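Local coordinates for uncharacterized protein (Bacteroides caccae, PDB 4L7A) that is of unknown function but is probably a zinc-dependent metallopeptidase, at residues F59-I68 and I262-I270; L150-Y160 and M235-W244. All coordinates share one frame; numbering follows the deposited sequence.

Interaction 1 of 2, residues F59-I68 and I262-I270; sequences FWLSVKLAKI and ISELDLDHI
Lys67, in the third turn of helix 59-81, reaches across to the C-terminal tail and binds three of its main-chain carbonyls at once. Between Asp266 and His269 the tail forms a type I beta turn, and Asp266 is itself the centre of an inverse gamma turn; the turn brings the carbonyls of Asp266 and His269 to one side, and the residue after it, Ile270, adds the third. The Lys67 chain is extended beyond CG, which carries NZ out to 2.8 Å from Asp266 O and 2.6 Å from His269 O. The third bond, NZ to Ile270 O at 2.9 Å, comes from above the carbonyl plane, 36° out of it. A long aliphatic stem with a three-hydrogen ammonium suits this place. A methionine in its place would probably leave the three carbonyls without their shared donor and the turn freer to shift.

Apolar contacts flank the lysine. Ile68 meets three tail residues: its CG2 lies 3.7 Å from Ile262 CD1, while its CG1 packs on Leu265 CD1 and Leu267 CD2. Toward the start of the helix, Ile270 inserts its CG1-CD1 arm among the helix side chains, its CG1 3.9 Å from Trp60 CZ3 and also near Val63 CG1. Its CD1 comes at the edge of the Phe59 ring, and Trp26 of helix 17-35 touches the same isoleucine.

Lys64 contributes both kinds of contact. Its methylenes pass at about a right angle over the side chain of Leu267, and NZ makes a long salt bridge with Asp268 OD1. A water donates to both Trp60 O and Leu267 O, tying helix to tail. Within the turn, His269 ND1 gives a nearly straight hydrogen bond to the syn lone pair of Asp266 OD1, 2.8 Å away and in the plane of the imidazole.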
loop_
_atom_site.group_PDB
_atom_site.type_symbol
_atom_site.label_atom_id
_atom_site.label_comp_id
_atom_site.label_asym_id
_atom_site.label_seq_id
_atom_site.Cartn_x
_atom_site.Cartn_y
_atom_site.Cartn_z
ATOM N N PHE A 59 4.914 -16.672 13.628
ATOM C CA PHE A 59 6.273 -16.278 13.314
ATOM C C PHE A 59 6.702 -16.499 11.850
ATOM O O PHE A 59 7.173 -15.582 11.213
ATOM C CB PHE A 59 7.268 -17.010 14.194
ATOM C CG PHE A 59 8.725 -16.711 13.849
ATOM C CD1 PHE A 59 9.363 -15.594 14.400
ATOM C CD2 PHE A 59 9.440 -17.530 13.014
ATOM C CE1 PHE A 59 10.713 -15.317 14.133
ATOM C CE2 PHE A 59 10.792 -17.269 12.746
ATOM C CZ PHE A 59 11.430 -16.150 13.323
ATOM N N TRP A 60 6.572 -17.708 11.339
ATOM C CA TRP A 60 7.012 -17.984 9.980
ATOM C C TRP A 60 6.136 -17.253 8.927
ATOM O O TRP A 60 6.607 -16.880 7.856
ATOM C CB TRP A 60 7.075 -19.490 9.726
ATOM C CG TRP A 60 8.159 -20.082 10.505
ATOM C CD1 TRP A 60 8.030 -20.854 11.613
ATOM C CD2 TRP A 60 9.572 -19.966 10.246
ATOM N NE1 TRP A 60 9.255 -21.219 12.068
ATOM C CE2 TRP A 60 10.229 -20.649 11.278
ATOM C CE3 TRP A 60 10.332 -19.311 9.282
ATOM C CZ2 TRP A 60 11.622 -20.736 11.355
ATOM C CZ3 TRP A 60 11.713 -19.372 9.364
ATOM C CH2 TRP A 60 12.352 -20.101 10.388
ATOM N N LEU A 61 4.900 -16.981 9.265
ATOM C CA LEU A 61 4.143 -16.102 8.405
ATOM C C LEU A 61 4.654 -14.611 8.450
ATOM O O LEU A 61 4.604 -13.908 7.429
ATOM C CB LEU A 61 2.660 -16.176 8.760
ATOM C CG LEU A 61 1.705 -15.324 7.893
ATOM C CD1 LEU A 61 1.840 -15.704 6.415
ATOM C CD2 LEU A 61 0.283 -15.566 8.392
ATOM N N SER A 62 5.143 -14.158 9.609
ATOM C CA SER A 62 5.731 -12.822 9.714
ATOM C C SER A 62 6.964 -12.702 8.822
ATOM O O SER A 62 7.180 -11.689 8.214
ATOM C CB SER A 62 6.124 -12.474 11.136
ATOM O OG SER A 62 4.953 -12.434 11.943
ATOM N N VAL A 63 7.763 -13.755 8.761
ATOM C CA VAL A 63 8.935 -13.797 7.925
ATOM C C VAL A 63 8.545 -13.702 6.448
ATOM O O VAL A 63 9.181 -12.958 5.657
ATOM C CB VAL A 63 9.726 -15.098 8.163
ATOM C CG1 VAL A 63 10.904 -15.190 7.213
ATOM C CG2 VAL A 63 10.231 -15.160 9.590
ATOM N N LYS A 64 7.514 -14.447 6.054
ATOM C CA LYS A 64 7.068 -14.435 4.662
ATOM C C LYS A 64 6.613 -13.062 4.292
ATOM O O LYS A 64 7.036 -12.536 3.272
ATOM C CB LYS A 64 5.933 -15.418 4.444
ATOM C CG LYS A 64 6.417 -16.841 4.620
ATOM C CD LYS A 64 5.411 -17.858 4.158
ATOM C CE LYS A 64 5.818 -19.213 4.649
ATOM N NZ LYS A 64 4.830 -20.156 4.151
ATOM N N LEU A 65 5.802 -12.456 5.152
ATOM C CA LEU A 65 5.284 -11.109 4.880
ATOM C C LEU A 65 6.368 -10.037 4.840
ATOM O O LEU A 65 6.331 -9.177 3.979
ATOM C CB LEU A 65 4.239 -10.710 5.897
ATOM C CG LEU A 65 2.906 -11.320 5.567
ATOM C CD1 LEU A 65 1.982 -11.197 6.767
ATOM C CD2 LEU A 65 2.292 -10.574 4.370
ATOM N N ALA A 66 7.366 -10.123 5.727
ATOM C CA ALA A 66 8.453 -9.167 5.667
ATOM C C ALA A 66 9.171 -9.256 4.344
ATOM O O ALA A 66 9.590 -8.240 3.806
ATOM C CB ALA A 66 9.417 -9.391 6.772
ATOM N N LYS A 67 9.304 -10.434 3.794
ATOM C CA LYS A 67 10.004 -10.586 2.507
ATOM C C LYS A 67 9.120 -10.187 1.310
ATOM O O LYS A 67 9.622 -9.649 0.303
ATOM C CB LYS A 67 10.490 -12.021 2.293
ATOM C CG LYS A 67 11.553 -12.475 3.268
ATOM C CD LYS A 67 12.248 -13.725 2.785
ATOM C CE LYS A 67 13.475 -14.075 3.686
ATOM N NZ LYS A 67 14.075 -15.318 3.185
ATOM N N ILE A 68 7.825 -10.479 1.398
ATOM C CA ILE A 68 6.892 -10.112 0.334
ATOM C C ILE A 68 6.759 -8.582 0.238
ATOM O O ILE A 68 6.771 -7.992 -0.873
ATOM C CB ILE A 68 5.570 -10.813 0.545
ATOM C CG1 ILE A 68 5.808 -12.322 0.318
ATOM C CG2 ILE A 68 4.523 -10.309 -0.409
ATOM C CD1 ILE A 68 4.591 -13.205 0.599
ATOM N N ILE A 262 6.059 -13.686 -6.429
ATOM C CA ILE A 262 6.046 -14.047 -5.013
ATOM C C ILE A 262 6.447 -15.518 -4.765
ATOM O O ILE A 262 7.267 -15.787 -3.902
ATOM C CB ILE A 262 4.700 -13.665 -4.349
ATOM C CG1 ILE A 262 4.676 -12.164 -4.146
ATOM C CG2 ILE A 262 4.487 -14.407 -3.036
ATOM C CD1 ILE A 262 3.335 -11.610 -3.696
ATOM N N SER A 263 5.893 -16.453 -5.533
ATOM C CA SER A 263 6.204 -17.854 -5.277
ATOM C C SER A 263 7.628 -18.216 -5.627
ATOM O O SER A 263 8.036 -19.260 -5.292
ATOM C CB SER A 263 5.301 -18.795 -6.052
ATOM O OG SER A 263 5.501 -18.590 -7.418
ATOM N N GLU A 264 8.374 -17.357 -6.293
ATOM C CA GLU A 264 9.815 -17.587 -6.497
ATOM C C GLU A 264 10.683 -17.120 -5.318
ATOM O O GLU A 264 11.873 -17.370 -5.310
ATOM C CB GLU A 264 10.301 -16.889 -7.776
ATOM C CG GLU A 264 9.551 -17.326 -9.032
ATOM C CD GLU A 264 9.814 -16.414 -10.243
ATOM O OE1 GLU A 264 10.936 -15.884 -10.381
ATOM O OE2 GLU A 264 8.882 -16.236 -11.058
ATOM N N LEU A 265 10.113 -16.435 -4.325
ATOM C CA LEU A 265 10.913 -15.980 -3.197
ATOM C C LEU A 265 11.199 -17.136 -2.245
ATOM O O LEU A 265 10.469 -18.139 -2.235
ATOM C CB LEU A 265 10.201 -14.872 -2.435
ATOM C CG LEU A 265 9.898 -13.579 -3.204
ATOM C CD1 LEU A 265 8.820 -12.770 -2.469
ATOM C CD2 LEU A 265 11.166 -12.791 -3.368
ATOM N N ASP A 266 12.240 -16.981 -1.430
ATOM C CA ASP A 266 12.631 -18.024 -0.500
ATOM C C ASP A 266 11.926 -17.760 0.826
ATOM O O ASP A 266 12.519 -17.232 1.780
ATOM C CB ASP A 266 14.144 -18.106 -0.319
ATOM C CG ASP A 266 14.560 -19.245 0.635
ATOM O OD1 ASP A 266 13.746 -20.154 0.918
ATOM O OD2 ASP A 266 15.694 -19.224 1.154
ATOM N N LEU A 267 10.650 -18.123 0.850
ATOM C CA LEU A 267 9.774 -17.766 1.932
ATOM C C LEU A 267 9.888 -18.687 3.122
ATOM O O LEU A 267 9.427 -18.340 4.162
ATOM C CB LEU A 267 8.314 -17.718 1.444
ATOM C CG LEU A 267 8.000 -16.710 0.333
ATOM C CD1 LEU A 267 6.548 -16.799 -0.182
ATOM C CD2 LEU A 267 8.273 -15.287 0.794
ATOM N N ASP A 268 10.516 -19.837 2.972
ATOM C CA ASP A 268 10.607 -20.808 4.048
ATOM C C ASP A 268 11.877 -20.709 4.892
ATOM O O ASP A 268 12.133 -21.567 5.752
ATOM C CB ASP A 268 10.470 -22.219 3.469
ATOM C CG ASP A 268 9.073 -22.485 2.881
ATOM O OD1 ASP A 268 8.083 -21.851 3.322
ATOM O OD2 ASP A 268 8.960 -23.358 2.003
ATOM N N HIS A 269 12.682 -19.683 4.644
ATOM C CA HIS A 269 13.926 -19.496 5.374
ATOM C C HIS A 269 14.091 -18.008 5.680
ATOM O O HIS A 269 13.586 -17.175 4.943
ATOM C CB HIS A 269 15.110 -19.978 4.532
ATOM C CG HIS A 269 15.059 -21.435 4.189
ATOM N ND1 HIS A 269 14.687 -21.895 2.937
ATOM C CD2 HIS A 269 15.341 -22.537 4.926
ATOM C CE1 HIS A 269 14.731 -23.215 2.921
ATOM N NE2 HIS A 269 15.140 -23.626 4.111
ATOM N N ILE A 270 14.843 -17.690 6.724
ATOM C CA ILE A 270 15.182 -16.311 6.997
ATOM C C ILE A 270 16.373 -15.949 6.119
ATOM O O ILE A 270 16.210 -15.206 5.214
ATOM C CB ILE A 270 15.489 -16.102 8.496
ATOM C CG1 ILE A 270 14.271 -16.435 9.310
ATOM C CG2 ILE A 270 15.966 -14.626 8.751
ATOM C CD1 ILE A 270 14.541 -16.542 10.826
HETATM O O HOH W 1 8.520 -18.581 6.570
#

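Interaction 2 of 2, residues L150-Y160 and M235-W244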
loop_
_atom_site.group_PDB
_atom_site.type_symbol
_atom_site.label_atom_id
_atom_site.label_comp_id
_atom_site.label_asym_id
_atom_site.label_seq_id
_atom_site.Cartn_x
_atom_site.Cartn_y
_atom_site.Cartn_z
ATOM N N LEU A 150 4.364 11.735 -0.119
ATOM C CA LEU A 150 5.004 12.453 -1.216
ATOM C C LEU A 150 4.361 13.837 -1.393
ATOM O O LEU A 150 5.069 14.884 -1.546
ATOM C CB LEU A 150 4.935 11.679 -2.532
ATOM C CG LEU A 150 5.660 10.341 -2.594
ATOM C CD1 LEU A 150 5.331 9.590 -3.872
ATOM C CD2 LEU A 150 7.206 10.563 -2.441
ATOM N N HIS A 151 3.037 13.856 -1.385
ATOM C CA HIS A 151 2.294 15.119 -1.557
ATOM C C HIS A 151 2.555 16.147 -0.493
ATOM O O HIS A 151 2.607 17.303 -0.818
ATOM C CB HIS A 151 0.824 14.886 -1.677
ATOM C CG HIS A 151 0.490 13.919 -2.763
ATOM N ND1 HIS A 151 -0.644 13.155 -2.747
ATOM C CD2 HIS A 151 1.172 13.575 -3.888
ATOM C CE1 HIS A 151 -0.647 12.360 -3.814
ATOM N NE2 HIS A 151 0.429 12.626 -4.544
ATOM N N GLN A 152 2.748 15.714 0.747
ATOM C CA GLN A 152 3.105 16.599 1.860
ATOM C C GLN A 152 4.477 17.213 1.675
ATOM O O GLN A 152 4.655 18.399 1.905
ATOM C CB GLN A 152 3.063 15.858 3.210
ATOM C CG GLN A 152 1.642 15.424 3.598
ATOM C CD GLN A 152 1.509 14.693 4.981
ATOM O OE1 GLN A 152 2.208 13.709 5.278
ATOM N NE2 GLN A 152 0.585 15.180 5.808
ATOM N N LYS A 153 5.432 16.413 1.213
ATOM C CA LYS A 153 6.782 16.915 1.014
ATOM C C LYS A 153 6.914 17.784 -0.221
ATOM O O LYS A 153 7.617 18.806 -0.197
ATOM C CB LYS A 153 7.753 15.780 0.916
ATOM C CG LYS A 153 7.997 15.035 2.228
ATOM C CD LYS A 153 9.114 14.080 1.972
ATOM C CE LYS A 153 9.751 13.577 3.233
ATOM N NZ LYS A 153 8.760 12.928 4.052
ATOM N N LYS A 154 6.277 17.383 -1.324
ATOM C CA LYS A 154 6.245 18.194 -2.541
ATOM C C LYS A 154 4.824 18.288 -3.055
ATOM O O LYS A 154 4.278 17.322 -3.627
ATOM C CB LYS A 154 7.179 17.623 -3.607
ATOM C CG LYS A 154 8.616 17.653 -3.219
ATOM C CD LYS A 154 9.496 17.132 -4.304
ATOM C CE LYS A 154 10.853 16.892 -3.721
ATOM N NZ LYS A 154 11.743 16.451 -4.755
ATOM N N ASN A 155 4.216 19.452 -2.859
ATOM C CA ASN A 155 2.807 19.607 -3.147
ATOM C C ASN A 155 2.469 19.304 -4.604
ATOM O O ASN A 155 3.239 19.666 -5.506
ATOM C CB ASN A 155 2.362 21.002 -2.765
ATOM C CG ASN A 155 2.293 21.173 -1.244
ATOM O OD1 ASN A 155 2.440 20.215 -0.455
ATOM N ND2 ASN A 155 2.096 22.382 -0.832
ATOM N N TYR A 156 1.326 18.657 -4.832
ATOM C CA TYR A 156 0.889 18.351 -6.187
ATOM C C TYR A 156 0.309 19.629 -6.816
ATOM O O TYR A 156 0.016 20.568 -6.084
ATOM C CB TYR A 156 -0.105 17.168 -6.209
ATOM C CG TYR A 156 -1.414 17.403 -5.459
ATOM C CD1 TYR A 156 -2.429 18.116 -6.070
ATOM C CD2 TYR A 156 -1.625 16.931 -4.157
ATOM C CE1 TYR A 156 -3.566 18.356 -5.442
ATOM C CE2 TYR A 156 -2.800 17.220 -3.494
ATOM C CZ TYR A 156 -3.756 17.911 -4.166
ATOM O OH TYR A 156 -4.962 18.208 -3.621
ATOM N N PRO A 157 0.128 19.668 -8.169
ATOM C CA PRO A 157 -0.434 20.896 -8.797
ATOM C C PRO A 157 -1.824 21.274 -8.342
ATOM O O PRO A 157 -2.712 20.449 -8.325
ATOM C CB PRO A 157 -0.425 20.573 -10.293
ATOM C CG PRO A 157 0.612 19.510 -10.434
ATOM C CD PRO A 157 0.443 18.662 -9.201
ATOM N N VAL A 158 -1.989 22.537 -7.967
ATOM C CA VAL A 158 -3.257 23.017 -7.463
ATOM C C VAL A 158 -4.357 22.832 -8.481
ATOM O O VAL A 158 -5.510 22.674 -8.105
ATOM C CB VAL A 158 -3.208 24.518 -7.035
ATOM C CG1 VAL A 158 -2.218 24.692 -5.905
ATOM C CG2 VAL A 158 -2.843 25.445 -8.199
ATOM N N ASP A 159 -4.018 22.851 -9.758
ATOM C CA ASP A 159 -5.048 22.622 -10.785
ATOM C C ASP A 159 -5.752 21.248 -10.716
ATOM O O ASP A 159 -6.838 21.121 -11.245
ATOM C CB ASP A 159 -4.474 22.837 -12.183
ATOM C CG ASP A 159 -4.257 24.321 -12.534
ATOM O OD1 ASP A 159 -4.709 25.258 -11.817
ATOM O OD2 ASP A 159 -3.634 24.528 -13.578
ATOM N N TYR A 160 -5.174 20.248 -10.042
ATOM C CA TYR A 160 -5.810 18.933 -9.906
ATOM C C TYR A 160 -7.141 19.102 -9.237
ATOM O O TYR A 160 -8.138 18.463 -9.633
ATOM C CB TYR A 160 -4.949 17.952 -9.075
ATOM C CG TYR A 160 -5.453 16.551 -9.055
ATOM C CD1 TYR A 160 -6.444 16.167 -8.174
ATOM C CD2 TYR A 160 -4.929 15.589 -9.912
ATOM C CE1 TYR A 160 -6.917 14.859 -8.185
ATOM C CE2 TYR A 160 -5.358 14.308 -9.908
ATOM C CZ TYR A 160 -6.355 13.940 -9.065
ATOM O OH TYR A 160 -6.787 12.646 -9.089
HETATM N N MSE A 235 -1.844 14.028 -15.226
HETATM C CA MSE A 235 -1.307 15.007 -14.291
HETATM C C MSE A 235 -0.472 14.347 -13.174
HETATM O O MSE A 235 0.605 14.827 -12.812
HETATM C CB MSE A 235 -2.434 15.822 -13.691
HETATM C CG MSE A 235 -1.885 17.059 -12.965
HETATM SE SE MSE A 235 -3.289 18.367 -12.540
HETATM C CE MSE A 235 -3.800 18.899 -14.310
ATOM N N VAL A 236 -0.958 13.227 -12.655
ATOM C CA VAL A 236 -0.185 12.425 -11.686
ATOM C C VAL A 236 1.146 11.915 -12.289
ATOM O O VAL A 236 2.194 12.039 -11.666
ATOM C CB VAL A 236 -1.001 11.218 -11.153
ATOM C CG1 VAL A 236 -0.161 10.325 -10.218
ATOM C CG2 VAL A 236 -2.199 11.726 -10.381
ATOM N N LYS A 237 1.086 11.314 -13.473
ATOM C CA LYS A 237 2.295 10.900 -14.146
ATOM C C LYS A 237 3.299 12.065 -14.228
ATOM O O LYS A 237 4.483 11.891 -13.946
ATOM C CB LYS A 237 1.977 10.379 -15.517
ATOM C CG LYS A 237 1.430 8.980 -15.514
ATOM C CD LYS A 237 1.115 8.528 -16.979
ATOM C CE LYS A 237 0.661 7.054 -16.972
ATOM N NZ LYS A 237 -0.118 6.737 -18.226
ATOM N N LYS A 238 2.817 13.240 -14.630
ATOM C CA LYS A 238 3.657 14.409 -14.790
ATOM C C LYS A 238 4.246 14.865 -13.457
ATOM O O LYS A 238 5.407 15.186 -13.380
ATOM C CB LYS A 238 2.862 15.532 -15.459
ATOM C CG LYS A 238 3.669 16.840 -15.655
ATOM C CD LYS A 238 2.936 17.862 -16.547
ATOM C CE LYS A 238 3.500 19.283 -16.365
ATOM N NZ LYS A 238 4.943 19.390 -16.741
ATOM N N TYR A 239 3.425 14.876 -12.410
ATOM C CA TYR A 239 3.862 15.201 -11.078
ATOM C C TYR A 239 4.951 14.209 -10.607
ATOM O O TYR A 239 5.993 14.637 -10.067
ATOM C CB TYR A 239 2.689 15.140 -10.093
ATOM C CG TYR A 239 3.110 15.109 -8.617
ATOM C CD1 TYR A 239 3.592 16.258 -7.975
ATOM C CD2 TYR A 239 3.052 13.937 -7.878
ATOM C CE1 TYR A 239 3.996 16.232 -6.626
ATOM C CE2 TYR A 239 3.448 13.901 -6.532
ATOM C CZ TYR A 239 3.929 15.056 -5.926
ATOM O OH TYR A 239 4.317 14.989 -4.591
HETATM N N MSE A 240 4.724 12.906 -10.792
HETATM C CA MSE A 240 5.721 11.954 -10.306
HETATM C C MSE A 240 7.049 12.155 -11.068
HETATM O O MSE A 240 8.139 12.059 -10.459
HETATM C CB MSE A 240 5.232 10.549 -10.430
HETATM C CG MSE A 240 4.011 10.266 -9.589
HETATM SE SE MSE A 240 4.468 10.316 -7.689
HETATM C CE MSE A 240 5.355 8.593 -7.556
ATOM N N LYS A 241 6.938 12.466 -12.366
ATOM C CA LYS A 241 8.117 12.782 -13.185
ATOM C C LYS A 241 8.836 14.089 -12.753
ATOM O O LYS A 241 10.026 14.082 -12.428
ATOM C CB LYS A 241 7.733 12.860 -14.659
ATOM C CG LYS A 241 8.881 13.159 -15.563
ATOM C CD LYS A 241 8.435 13.039 -17.023
ATOM C CE LYS A 241 8.873 14.256 -17.787
ATOM N NZ LYS A 241 9.104 13.988 -19.227
ATOM N N ASP A 242 8.111 15.186 -12.691
ATOM C CA ASP A 242 8.725 16.462 -12.410
ATOM C C ASP A 242 9.252 16.545 -10.969
ATOM O O ASP A 242 10.297 17.103 -10.759
ATOM C CB ASP A 242 7.756 17.632 -12.650
ATOM C CG ASP A 242 7.293 17.750 -14.100
ATOM O OD1 ASP A 242 7.916 17.116 -14.984
ATOM O OD2 ASP A 242 6.278 18.456 -14.325
ATOM N N SER A 243 8.518 16.000 -9.997
ATOM C CA SER A 243 8.852 16.195 -8.606
ATOM C C SER A 243 9.726 15.081 -8.053
ATOM O O SER A 243 10.480 15.325 -7.146
ATOM C CB SER A 243 7.567 16.307 -7.752
ATOM O OG SER A 243 6.889 17.514 -8.084
ATOM N N TRP A 244 9.594 13.848 -8.560
ATOM C CA TRP A 244 10.319 12.737 -7.961
ATOM C C TRP A 244 11.180 11.937 -8.921
ATOM O O TRP A 244 11.774 10.952 -8.521
ATOM C CB TRP A 244 9.332 11.811 -7.222
ATOM C CG TRP A 244 8.576 12.532 -6.158
ATOM C CD1 TRP A 244 7.311 13.036 -6.241
ATOM C CD2 TRP A 244 9.080 12.909 -4.868
ATOM N NE1 TRP A 244 6.954 13.627 -5.050
ATOM C CE2 TRP A 244 8.037 13.613 -4.206
ATOM C CE3 TRP A 244 10.272 12.652 -4.182
ATOM C CZ2 TRP A 244 8.162 14.079 -2.881
ATOM C CZ3 TRP A 244 10.419 13.147 -2.868
ATOM C CH2 TRP A 244 9.354 13.837 -2.235
#
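Trp244 is sandwiched between Leu150, in the last turn of helix 131-153, and Lys154, just beyond it. Leu150 CD2 sits over the centre of one face, 3.6 Å from the centroid of the six-membered ring. Lys154 runs across the opposite face, where its CD makes a CH-pi contact and its NZ a cation-pi contact, 4.2 Å from that centroid. With CG beside its backbone N (chi1 -64°) and the rest extended, the lysine continues past the indole and donates to Ser243 O at 2.9 Å. Its positive charge thus lies at the C-terminal end of helix 211-244, where the helix dipole would probably favour it.

Helix 131-153 carries an HEXXH sequence, the zinc-binding signature of such peptidases, just ahead of Leu150, so the contact lies at the exit of the presumed active-site helix. Tyr239, with CG anti to the backbone N (chi1 165°), points its phenol at that exit. Its OH donates to Lys154 O at 2.5 Å, in the carbonyl plane, and accepts Trp244 NE1 at 3.0 Å; a tyrosine suits the site because one hydroxyl can do both. His151 CD2 comes 3.5 Å from Tyr239 CE2, the two rings meeting obliquely with their planes at 62°, while Tyr156 CB lies over one face of the phenol.

Farther along, selenomethionine Met235 sets its SE at the edge of the Tyr160 ring, a Met-aromatic contact, with SE 3.9 Å from Tyr160 CB. The hydroxyl of Tyr160 is bound by Asp198.

Interaction 2 is nested inside the loop that interaction 1 closes: along the chain come 59-68, 150-160, 235-244 and finally 262-270. The two lie on opposite sides of the chain's centre, their own centres about 34 Å apart and their nearest atoms about 18 Å, so neither touches the other. Interaction 1 lays the C-terminal tail on helix 59-81, which packs against strand 115-122 of the mixed sheet; interaction 2 joins the end of helix 131-153 and the loop after it to the last turns of helix 211-244. Helix 248-260 lies between the two later segments in sequence. Together they tie the chain's end to an early helix and the presumed zinc-site helix to a late one.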